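Local coordinates for protein phytochromobilin synthase (Solanum lycopersicum, PDB 6KME) that binds biliverdin IX alpha and probably reduces it, with ferredoxin as electron donor, to phytochromobilin for phytochrome biosynthesis, at residues A[80-85]-A[226-231]; A[97-102]-A[233-238]; A[279-284]-A[292-297]. The protein carries 1 engineered substitution. All blocks are in the same frame, centred on the assembly; numbering follows the deposited sequence.

Contact 1: A[80-85]-A[226-231]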
# COMPACT_ATOMS: atom_id res chain seq x y z
N LYS A 80 12.84 3.89 -12.74
CA LYS A 80 12.05 4.84 -11.96
C LYS A 80 11.52 4.27 -10.65
O LYS A 80 10.94 5.02 -9.86
CB LYS A 80 10.87 5.37 -12.79
CG LYS A 80 11.31 6.05 -14.11
CD LYS A 80 10.11 6.49 -14.94
CE LYS A 80 10.55 7.06 -16.30
NZ LYS A 80 9.32 7.44 -17.07
N ILE A 81 11.71 2.97 -10.40
CA ILE A 81 11.11 2.28 -9.26
C ILE A 81 12.22 1.95 -8.28
O ILE A 81 13.12 1.15 -8.58
CB ILE A 81 10.36 1.02 -9.70
CG1 ILE A 81 9.31 1.38 -10.74
CG2 ILE A 81 9.72 0.31 -8.49
CD1 ILE A 81 8.68 0.19 -11.41
N ARG A 82 12.18 2.58 -7.10
CA ARG A 82 13.12 2.24 -6.04
C ARG A 82 12.94 0.79 -5.59
O ARG A 82 13.93 0.07 -5.36
CB ARG A 82 12.95 3.20 -4.86
CG ARG A 82 13.99 3.04 -3.75
CD ARG A 82 13.76 4.00 -2.61
NE ARG A 82 12.50 3.73 -1.89
CZ ARG A 82 12.33 2.77 -0.99
NH1 ARG A 82 13.34 1.96 -0.69
NH2 ARG A 82 11.15 2.62 -0.38
N LEU A 83 11.70 0.34 -5.45
CA LEU A 83 11.44 -0.99 -4.91
C LEU A 83 10.06 -1.45 -5.34
O LEU A 83 9.06 -0.78 -5.06
CB LEU A 83 11.55 -1.01 -3.38
CG LEU A 83 11.21 -2.37 -2.76
CD1 LEU A 83 12.11 -3.50 -3.34
CD2 LEU A 83 11.31 -2.32 -1.24
N LEU A 84 10.00 -2.59 -6.01
CA LEU A 84 8.76 -3.30 -6.26
C LEU A 84 8.85 -4.60 -5.49
O LEU A 84 9.76 -5.40 -5.73
CB LEU A 84 8.57 -3.57 -7.75
CG LEU A 84 7.30 -4.29 -8.21
CD1 LEU A 84 6.11 -3.39 -7.99
CD2 LEU A 84 7.40 -4.65 -9.71
N ARG A 85 7.93 -4.82 -4.54
CA ARG A 85 8.07 -5.98 -3.67
C ARG A 85 6.71 -6.58 -3.35
O ARG A 85 5.69 -5.88 -3.28
CB ARG A 85 8.85 -5.61 -2.39
CG ARG A 85 8.01 -5.23 -1.16
CD ARG A 85 7.33 -3.88 -1.32
NE ARG A 85 6.61 -3.44 -0.10
CZ ARG A 85 5.39 -3.83 0.24
NH1 ARG A 85 4.74 -4.70 -0.51
NH2 ARG A 85 4.81 -3.35 1.35
N GLU A 226 11.17 12.99 1.71
CA GLU A 226 10.57 13.07 3.04
C GLU A 226 9.13 12.57 3.01
O GLU A 226 8.70 11.84 3.91
CB GLU A 226 10.63 14.50 3.56
CG GLU A 226 9.71 14.76 4.74
CD GLU A 226 10.35 15.59 5.85
OE1 GLU A 226 11.60 15.66 5.90
OE2 GLU A 226 9.61 16.16 6.67
N ALA A 227 8.37 12.92 1.97
CA ALA A 227 7.00 12.44 1.85
C ALA A 227 6.94 10.92 1.81
O ALA A 227 6.09 10.30 2.46
CB ALA A 227 6.33 13.04 0.60
N GLN A 228 7.85 10.29 1.05
CA GLN A 228 7.91 8.83 1.03
C GLN A 228 8.35 8.27 2.38
O GLN A 228 7.78 7.27 2.86
CB GLN A 228 8.86 8.33 -0.07
CG GLN A 228 8.85 6.79 -0.17
CD GLN A 228 9.63 6.21 -1.36
OE1 GLN A 228 10.02 5.05 -1.33
NE2 GLN A 228 9.83 7.01 -2.41
N HIS A 229 9.36 8.88 3.02
CA HIS A 229 9.82 8.39 4.32
C HIS A 229 8.72 8.47 5.37
O HIS A 229 8.54 7.53 6.15
CB HIS A 229 11.05 9.18 4.78
CG HIS A 229 11.62 8.69 6.08
ND1 HIS A 229 11.53 9.41 7.25
CD2 HIS A 229 12.24 7.52 6.39
CE1 HIS A 229 12.09 8.72 8.23
NE2 HIS A 229 12.53 7.57 7.73
N ARG A 230 7.96 9.57 5.38
CA ARG A 230 6.83 9.70 6.29
C ARG A 230 5.81 8.60 6.07
O ARG A 230 5.29 8.02 7.03
CB ARG A 230 6.19 11.08 6.11
CG ARG A 230 4.95 11.36 7.00
CD ARG A 230 4.43 12.80 6.75
NE ARG A 230 3.11 13.01 7.33
CZ ARG A 230 1.96 12.83 6.67
NH1 ARG A 230 1.97 12.44 5.40
NH2 ARG A 230 0.79 13.05 7.27
N TYR A 231 5.51 8.29 4.80
CA TYR A 231 4.58 7.22 4.46
C TYR A 231 5.09 5.86 4.95
O TYR A 231 4.33 5.09 5.55
CB TYR A 231 4.35 7.21 2.95
CG TYR A 231 3.61 6.02 2.38
CD1 TYR A 231 2.24 6.10 2.10
CD2 TYR A 231 4.27 4.82 2.07
CE1 TYR A 231 1.55 5.03 1.55
CE2 TYR A 231 3.59 3.74 1.53
CZ TYR A 231 2.23 3.86 1.26
OH TYR A 231 1.54 2.80 0.72
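Arg82 and Gln228 reach for each other from opposite directions, one from the bulge in strand 81-91, the other from the helix 218-238, and meet through a pair of hydrogen bonds. Gln228 runs straight out from its helix, with CG trans to the backbone N (chi1 -176°) and the chain extended beyond it, which carries the carboxamide clear of the helix surface. Arg82 starts out just as extended but bends at chi3 (66°), and this kink swings the guanidinium round so that its NE side, rather than its far end, is presented to the amide. A single oxygen is then gripped side-on by two nitrogens: Arg82 NE donates to Gln228 OE1 at 2.9 Å, and Arg82 NH2 donates to Gln228 OE1 at 2.8 Å. The oxygen lies at the guanidinium edge, close to its plane, although the two planar groups are turned 42° apart. The NH2 bond comes in nearly along the C=O axis, whereas NE approaches from the side, tilted out of the carbonyl plane. Both bonds are bent at the hydrogen, as expected when two donors share one acceptor.

The reach is long: the nearest backbone pair, Arg82 CA and Gln228 CA, is 11.0 Å apart. Arg82 lies where the chain turns a corner, in a classic beta bulge with Leu83 opposite Phe103, and Phe103 packs against both Arg82 and Gln228. Further bonds hold the ends in place, Arg82 NH2 giving to Asn264 O and Gln228 NE2 to Pro104 O.

The amide is unlikely to flip, since a flip would turn its N-H groups toward the guanidinium. The buried glutamine carbonyl offers the cation a neutral acceptor, and its two N-H partners would probably polarise it.

Contact 2: A[97-102]-A[233-238]; sequences VLDFAA and TWRSEK. With BLA (biliverdine IX alpha), chain B.
Asp99 and Arg235 face each other across the bilin pocket, the carboxylate on the strand and the guanidinium on the helix, running past each other with their planes nearly parallel, 15° apart. Their direct relation is electrostatic: Asp99 OD2 and Arg235 NH2 are 4.0 Å apart, and the oxygen stands well out of the guanidinium plane, where no N-H points at it. Each charge has a closer mate elsewhere, Asp99 with Arg85 and Arg235 with Asp239.

The hydrogen bonding between them passes through water 1. It donates to Asp99 OD1 at 2.7 Å and, lying in the guanidinium plane, accepts from Arg235 NH1 at 3.0 Å.

Packing against biliverdin makes up the rest. The bend of Arg235 at chi3 (66°) lays its guanidinium face over the ligand's methyl, with NH2 3.4 Å from BLA CMB, while CD packs on the vinyl carbons CAB and CBB. From the strand, Val97 CG1 touches BLA CMC at 3.4 Å. Separately, the Trp234 ring turns its edge to the lactam oxygen, NE1 being 3.7 Å from BLA OB. Replacing Arg235 with a leucine would probably leave Asp239 without its cation and water 1 without a donor, and take away the flat group that lies over the bilin methyl.

Arg235 also hydrogen-bonds to Tyr231 OH on its own helix and to Asn116 OD1 on strand 112-119. With Val97 and Asp99 touching the ligand from strand 96-104, and Trp234 and Arg235 from helix 218-238, the pocket lies between the central antiparallel sheet and the helices on one of its faces, as in the ferredoxin-dependent bilin reductases.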
# COMPACT_ATOMS: atom_id res chain seq x y z
N VAL A 97 -3.01 -14.06 1.68
CA VAL A 97 -2.63 -12.66 1.87
C VAL A 97 -1.76 -12.21 0.71
O VAL A 97 -0.88 -12.95 0.26
CB VAL A 97 -1.89 -12.45 3.21
CG1 VAL A 97 -1.51 -10.98 3.35
CG2 VAL A 97 -2.74 -12.92 4.40
N LEU A 98 -2.00 -10.99 0.23
CA LEU A 98 -1.14 -10.31 -0.72
C LEU A 98 -0.82 -8.92 -0.19
O LEU A 98 -1.73 -8.15 0.16
CB LEU A 98 -1.78 -10.20 -2.11
CG LEU A 98 -0.94 -9.44 -3.16
CD1 LEU A 98 0.32 -10.22 -3.52
CD2 LEU A 98 -1.75 -9.12 -4.43
N ASP A 99 0.47 -8.59 -0.10
CA ASP A 99 0.95 -7.22 0.06
C ASP A 99 1.90 -6.96 -1.10
O ASP A 99 3.02 -7.49 -1.11
CB ASP A 99 1.65 -6.99 1.40
CG ASP A 99 2.06 -5.51 1.63
OD1 ASP A 99 2.23 -4.76 0.64
OD2 ASP A 99 2.19 -5.08 2.80
N PHE A 100 1.46 -6.13 -2.04
CA PHE A 100 2.18 -5.79 -3.26
C PHE A 100 2.26 -4.27 -3.34
O PHE A 100 1.22 -3.60 -3.25
CB PHE A 100 1.44 -6.39 -4.47
CG PHE A 100 2.13 -6.17 -5.77
CD1 PHE A 100 1.92 -5.01 -6.50
CD2 PHE A 100 2.98 -7.14 -6.29
CE1 PHE A 100 2.57 -4.81 -7.72
CE2 PHE A 100 3.63 -6.94 -7.50
CZ PHE A 100 3.42 -5.78 -8.21
N ALA A 101 3.47 -3.73 -3.48
CA ALA A 101 3.64 -2.28 -3.53
C ALA A 101 4.76 -1.91 -4.50
O ALA A 101 5.72 -2.65 -4.69
CB ALA A 101 3.98 -1.69 -2.15
N ALA A 102 4.62 -0.73 -5.10
CA ALA A 102 5.64 -0.12 -5.94
C ALA A 102 6.00 1.23 -5.34
O ALA A 102 5.14 2.11 -5.22
CB ALA A 102 5.16 0.02 -7.38
N THR A 233 7.18 5.36 7.32
CA THR A 233 7.23 5.39 8.77
C THR A 233 5.86 5.10 9.37
O THR A 233 5.74 4.31 10.31
CB THR A 233 7.76 6.73 9.25
OG1 THR A 233 9.12 6.90 8.82
CG2 THR A 233 7.70 6.81 10.77
N TRP A 234 4.82 5.73 8.82
CA TRP A 234 3.46 5.45 9.28
C TRP A 234 3.13 3.97 9.15
O TRP A 234 2.73 3.32 10.12
CB TRP A 234 2.44 6.28 8.50
CG TRP A 234 1.04 5.79 8.72
CD1 TRP A 234 0.31 4.97 7.89
CD2 TRP A 234 0.22 6.02 9.88
NE1 TRP A 234 -0.92 4.70 8.45
CE2 TRP A 234 -1.00 5.34 9.67
CE3 TRP A 234 0.39 6.76 11.06
CZ2 TRP A 234 -2.04 5.36 10.61
CZ3 TRP A 234 -0.65 6.78 11.99
CH2 TRP A 234 -1.85 6.08 11.76
N ARG A 235 3.32 3.41 7.95
CA ARG A 235 2.92 2.03 7.70
C ARG A 235 3.77 1.05 8.49
O ARG A 235 3.24 0.05 9.01
CB ARG A 235 2.97 1.73 6.20
CG ARG A 235 1.91 2.48 5.39
CD ARG A 235 1.69 1.88 4.00
NE ARG A 235 1.11 0.55 4.09
CZ ARG A 235 1.01 -0.29 3.07
NH1 ARG A 235 1.44 0.07 1.86
NH2 ARG A 235 0.48 -1.49 3.25
N SER A 236 5.07 1.30 8.63
CA SER A 236 5.86 0.33 9.38
C SER A 236 5.47 0.31 10.85
O SER A 236 5.66 -0.71 11.51
CB SER A 236 7.36 0.58 9.20
OG SER A 236 7.76 1.74 9.90
N GLU A 237 4.88 1.39 11.37
CA GLU A 237 4.43 1.42 12.76
C GLU A 237 3.01 0.89 12.94
O GLU A 237 2.74 0.20 13.93
CB GLU A 237 4.52 2.85 13.31
CG GLU A 237 4.21 2.98 14.82
CD GLU A 237 5.34 2.47 15.72
OE1 GLU A 237 6.52 2.61 15.35
OE2 GLU A 237 5.03 1.92 16.80
N LYS A 238 2.09 1.18 12.01
CA LYS A 238 0.65 1.03 12.28
C LYS A 238 -0.14 0.18 11.28
O LYS A 238 -1.36 0.06 11.46
CB LYS A 238 -0.01 2.42 12.35
CG LYS A 238 0.39 3.27 13.57
CD LYS A 238 0.07 2.55 14.87
CE LYS A 238 0.30 3.40 16.12
NZ LYS A 238 0.17 2.58 17.37
CHA BLA B . -7.77 -4.59 8.33
NA BLA B . -6.29 -3.18 6.73
C1A BLA B . -7.39 -3.32 7.59
C2A BLA B . -8.06 -2.02 7.65
C3A BLA B . -7.30 -1.10 6.79
C4A BLA B . -6.21 -1.85 6.24
CMA BLA B . -7.57 0.37 6.47
CAA BLA B . -9.31 -1.76 8.53
CBA BLA B . -8.88 -1.53 9.96
CGA BLA B . -8.59 -0.01 10.21
O1A BLA B . -9.52 0.67 9.89
O2A BLA B . -7.51 0.20 10.69
CHB BLA B . -5.13 -1.38 5.25
NB BLA B . -4.53 0.84 6.02
C1B BLA B . -4.28 -0.28 5.20
C2B BLA B . -3.28 0.31 4.12
C3B BLA B . -2.84 1.57 4.52
C4B BLA B . -3.61 1.91 5.80
CMB BLA B . -2.75 -0.58 3.01
OB BLA B . -3.52 2.85 6.57
CAB BLA B . -1.92 2.67 4.06
CBB BLA B . -1.47 3.86 4.52
NC BLA B . -3.52 -6.86 6.11
C1C BLA B . -2.46 -6.70 5.18
C2C BLA B . -1.54 -7.90 5.40
C3C BLA B . -2.10 -8.68 6.41
C4C BLA B . -3.41 -8.02 6.90
CMC BLA B . -0.27 -8.01 4.54
OC BLA B . -2.50 -5.71 4.46
CAC BLA B . -1.53 -9.95 6.95
CBC BLA B . -0.27 -10.39 7.13
CHD BLA B . -4.37 -8.29 7.84
ND BLA B . -5.89 -6.19 7.80
C1D BLA B . -5.53 -7.40 8.24
C2D BLA B . -6.48 -7.93 9.30
C3D BLA B . -7.45 -6.97 9.49
C4D BLA B . -7.11 -5.80 8.52
CMD BLA B . -6.23 -9.29 9.93
CAD BLA B . -8.67 -6.90 10.41
CBD BLA B . -8.33 -6.71 11.87
CGD BLA B . -7.73 -5.28 12.25
O1D BLA B . -6.71 -5.39 12.90
O2D BLA B . -8.39 -4.34 11.82
O HOH W 1 1.25 -2.35 0.13

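Contact 3: A[279-284]-A[292-297]. With BLA (biliverdine IX alpha), chain B.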
# COMPACT_ATOMS: atom_id res chain seq x y z
N PRO A 279 3.18 13.46 16.41
CA PRO A 279 3.36 13.67 17.86
C PRO A 279 2.11 13.43 18.68
O PRO A 279 2.22 13.37 19.91
CB PRO A 279 3.79 15.14 17.94
CG PRO A 279 3.19 15.76 16.72
CD PRO A 279 3.35 14.71 15.65
N GLU A 280 0.93 13.32 18.04
CA GLU A 280 -0.30 13.01 18.76
C GLU A 280 -0.22 11.66 19.45
O GLU A 280 -0.91 11.43 20.46
CB GLU A 280 -1.50 13.02 17.79
CG GLU A 280 -1.83 14.38 17.22
CD GLU A 280 -0.92 14.78 16.07
OE1 GLU A 280 -0.15 13.91 15.58
OE2 GLU A 280 -0.96 15.96 15.65
N TYR A 281 0.61 10.76 18.93
CA TYR A 281 0.79 9.41 19.46
C TYR A 281 1.81 9.32 20.59
O TYR A 281 2.06 8.22 21.09
CB TYR A 281 1.23 8.45 18.33
CG TYR A 281 0.12 8.08 17.38
CD1 TYR A 281 -0.22 8.92 16.33
CD2 TYR A 281 -0.59 6.89 17.54
CE1 TYR A 281 -1.25 8.59 15.45
CE2 TYR A 281 -1.63 6.56 16.66
CZ TYR A 281 -1.95 7.41 15.62
OH TYR A 281 -2.96 7.09 14.73
N ARG A 282 2.40 10.43 21.02
CA ARG A 282 3.39 10.36 22.10
C ARG A 282 2.67 10.15 23.42
O ARG A 282 1.84 10.97 23.82
CB ARG A 282 4.27 11.61 22.17
CG ARG A 282 5.25 11.56 23.35
CD ARG A 282 6.24 12.72 23.37
NE ARG A 282 7.11 12.73 22.19
CZ ARG A 282 7.06 13.65 21.23
NH1 ARG A 282 6.18 14.65 21.29
NH2 ARG A 282 7.89 13.57 20.20
N CYS A 283 2.99 9.05 24.10
CA CYS A 283 2.40 8.74 25.39
C CYS A 283 3.08 9.51 26.51
O CYS A 283 4.17 10.06 26.35
CB CYS A 283 2.49 7.24 25.67
SG CYS A 283 0.95 6.42 25.33
N GLU A 284 2.43 9.51 27.69
CA GLU A 284 2.95 10.22 28.85
C GLU A 284 4.36 9.75 29.22
O GLU A 284 5.12 10.51 29.83
CB GLU A 284 2.01 10.05 30.04
N ARG A 292 -4.12 2.16 17.44
CA ARG A 292 -3.87 2.38 16.01
C ARG A 292 -4.27 3.79 15.60
O ARG A 292 -3.56 4.44 14.81
CB ARG A 292 -4.63 1.35 15.17
CG ARG A 292 -4.29 1.42 13.65
CD ARG A 292 -4.98 0.31 12.86
NE ARG A 292 -4.71 -1.01 13.42
CZ ARG A 292 -5.44 -2.09 13.17
NH1 ARG A 292 -6.47 -2.02 12.35
NH2 ARG A 292 -5.13 -3.25 13.74
N SER A 293 -5.38 4.29 16.13
CA SER A 293 -5.98 5.56 15.71
C SER A 293 -6.15 6.45 16.94
O SER A 293 -6.90 6.10 17.85
CB SER A 293 -7.33 5.33 15.03
OG SER A 293 -7.94 6.57 14.66
N MET A 294 -5.48 7.61 16.95
CA MET A 294 -5.72 8.57 18.02
C MET A 294 -7.08 9.24 17.87
O MET A 294 -7.71 9.60 18.87
CB MET A 294 -4.61 9.64 18.04
CG MET A 294 -3.23 9.14 18.53
SD MET A 294 -3.23 8.25 20.11
CE MET A 294 -3.94 9.48 21.21
N ILE A 295 -7.53 9.44 16.63
CA ILE A 295 -8.82 10.09 16.36
C ILE A 295 -9.98 9.13 16.64
O ILE A 295 -11.00 9.52 17.22
CB ILE A 295 -8.83 10.60 14.91
CG1 ILE A 295 -7.82 11.74 14.74
CG2 ILE A 295 -10.24 11.04 14.47
CD1 ILE A 295 -7.43 12.00 13.28
N GLY A 296 -9.82 7.87 16.27
CA GLY A 296 -10.89 6.89 16.21
C GLY A 296 -11.27 6.58 14.77
O GLY A 296 -10.90 7.30 13.83
N LYS A 297 -12.01 5.49 14.60
CA LYS A 297 -12.47 5.10 13.26
C LYS A 297 -13.64 5.99 12.86
O LYS A 297 -14.52 6.27 13.67
CB LYS A 297 -12.92 3.63 13.23
CG LYS A 297 -11.80 2.61 13.33
CD LYS A 297 -12.29 1.20 13.01
CE LYS A 297 -11.18 0.14 13.21
NZ LYS A 297 -11.53 -1.21 12.65
CHA BLA B . -7.77 -4.59 8.33
NA BLA B . -6.29 -3.18 6.73
C1A BLA B . -7.39 -3.32 7.59
C2A BLA B . -8.06 -2.02 7.65
C3A BLA B . -7.30 -1.10 6.79
C4A BLA B . -6.21 -1.85 6.24
CMA BLA B . -7.57 0.37 6.47
CAA BLA B . -9.31 -1.76 8.53
CBA BLA B . -8.88 -1.53 9.96
CGA BLA B . -8.59 -0.01 10.21
O1A BLA B . -9.52 0.67 9.89
O2A BLA B . -7.51 0.20 10.69
CHB BLA B . -5.13 -1.38 5.25
NB BLA B . -4.53 0.84 6.02
C1B BLA B . -4.28 -0.28 5.20
C2B BLA B . -3.28 0.31 4.12
C3B BLA B . -2.84 1.57 4.52
C4B BLA B . -3.61 1.91 5.80
CMB BLA B . -2.75 -0.58 3.01
OB BLA B . -3.52 2.85 6.57
CAB BLA B . -1.92 2.67 4.06
CBB BLA B . -1.47 3.86 4.52
NC BLA B . -3.52 -6.86 6.11
C1C BLA B . -2.46 -6.70 5.18
C2C BLA B . -1.54 -7.90 5.40
C3C BLA B . -2.10 -8.68 6.41
C4C BLA B . -3.41 -8.02 6.90
CMC BLA B . -0.27 -8.01 4.54
OC BLA B . -2.50 -5.71 4.46
CAC BLA B . -1.53 -9.95 6.95
CBC BLA B . -0.27 -10.39 7.13
CHD BLA B . -4.37 -8.29 7.84
ND BLA B . -5.89 -6.19 7.80
C1D BLA B . -5.53 -7.40 8.24
C2D BLA B . -6.48 -7.93 9.30
C3D BLA B . -7.45 -6.97 9.49
C4D BLA B . -7.11 -5.80 8.52
CMD BLA B . -6.23 -9.29 9.93
CAD BLA B . -8.67 -6.90 10.41
CBD BLA B . -8.33 -6.71 11.87
CGD BLA B . -7.73 -5.28 12.25
O1D BLA B . -6.71 -5.39 12.90
O2D BLA B . -8.39 -4.34 11.82
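The hydroxyl of Tyr281 donates to the backbone carbonyl of Arg292, with Tyr281 OH 2.7 Å from Arg292 O and tilted somewhat out of the carbonyl plane. A weak, longer bond reaches the same hydroxyl from Met294 N, 3.4 Å from Tyr281 OH. Over the ring itself lies Met294: its CG sits 3.4 Å from the centroid of the Tyr281 ring and almost on the normal, a CH-pi contact. Met294 bends at chi2 (-51°) and again at chi3, folding the thioether back over the same ring, where SD is 4.3 Å from the Tyr281 centroid in a Met-aromatic contact.

Outward from this pair, Ser293 shapes the loop as an ST motif, Gly296 N donating to Ser293 OG at 2.8 Å, and Glu170 is hydrogen-bonded by both Ser293 OG and Ile295 N. Phe274 meets the Tyr281 ring edge-to-face.

The residue whose carbonyl Tyr281 holds sends its side chain to the ligand. Arg292 NH2 donates to BLA O1D at 2.8 Å and Arg292 NH1 to BLA O2D at 3.1 Å, pairing with one propionate, while NH1 also gives to O2A of the other. The phenol thus holds the carbonyl of the residue whose guanidinium bonds to both propionates, which probably helps to place that cation where it can balance their negative charge.

From the N terminus, strand 81-91 leads directly into its sheet neighbour 96-104. Contact 1 closes a loop of 140 residues by joining the first strand to helix 218-238, and contact 2 closes one of 130 by joining the second strand to a later part of that helix. The two cross rather than nest, and they meet in the sheet, where Arg85 of contact 1 forms a salt bridge with Asp99 of contact 2. Contact 3 follows in series, closing a short loop after helix 274-277. Its Tyr281 packs on Trp234 and Lys238 of contact 2, and both contacts touch biliverdin, so sheet, helix and the loop between helix 274-277 and strand 297-298 converge on the ligand.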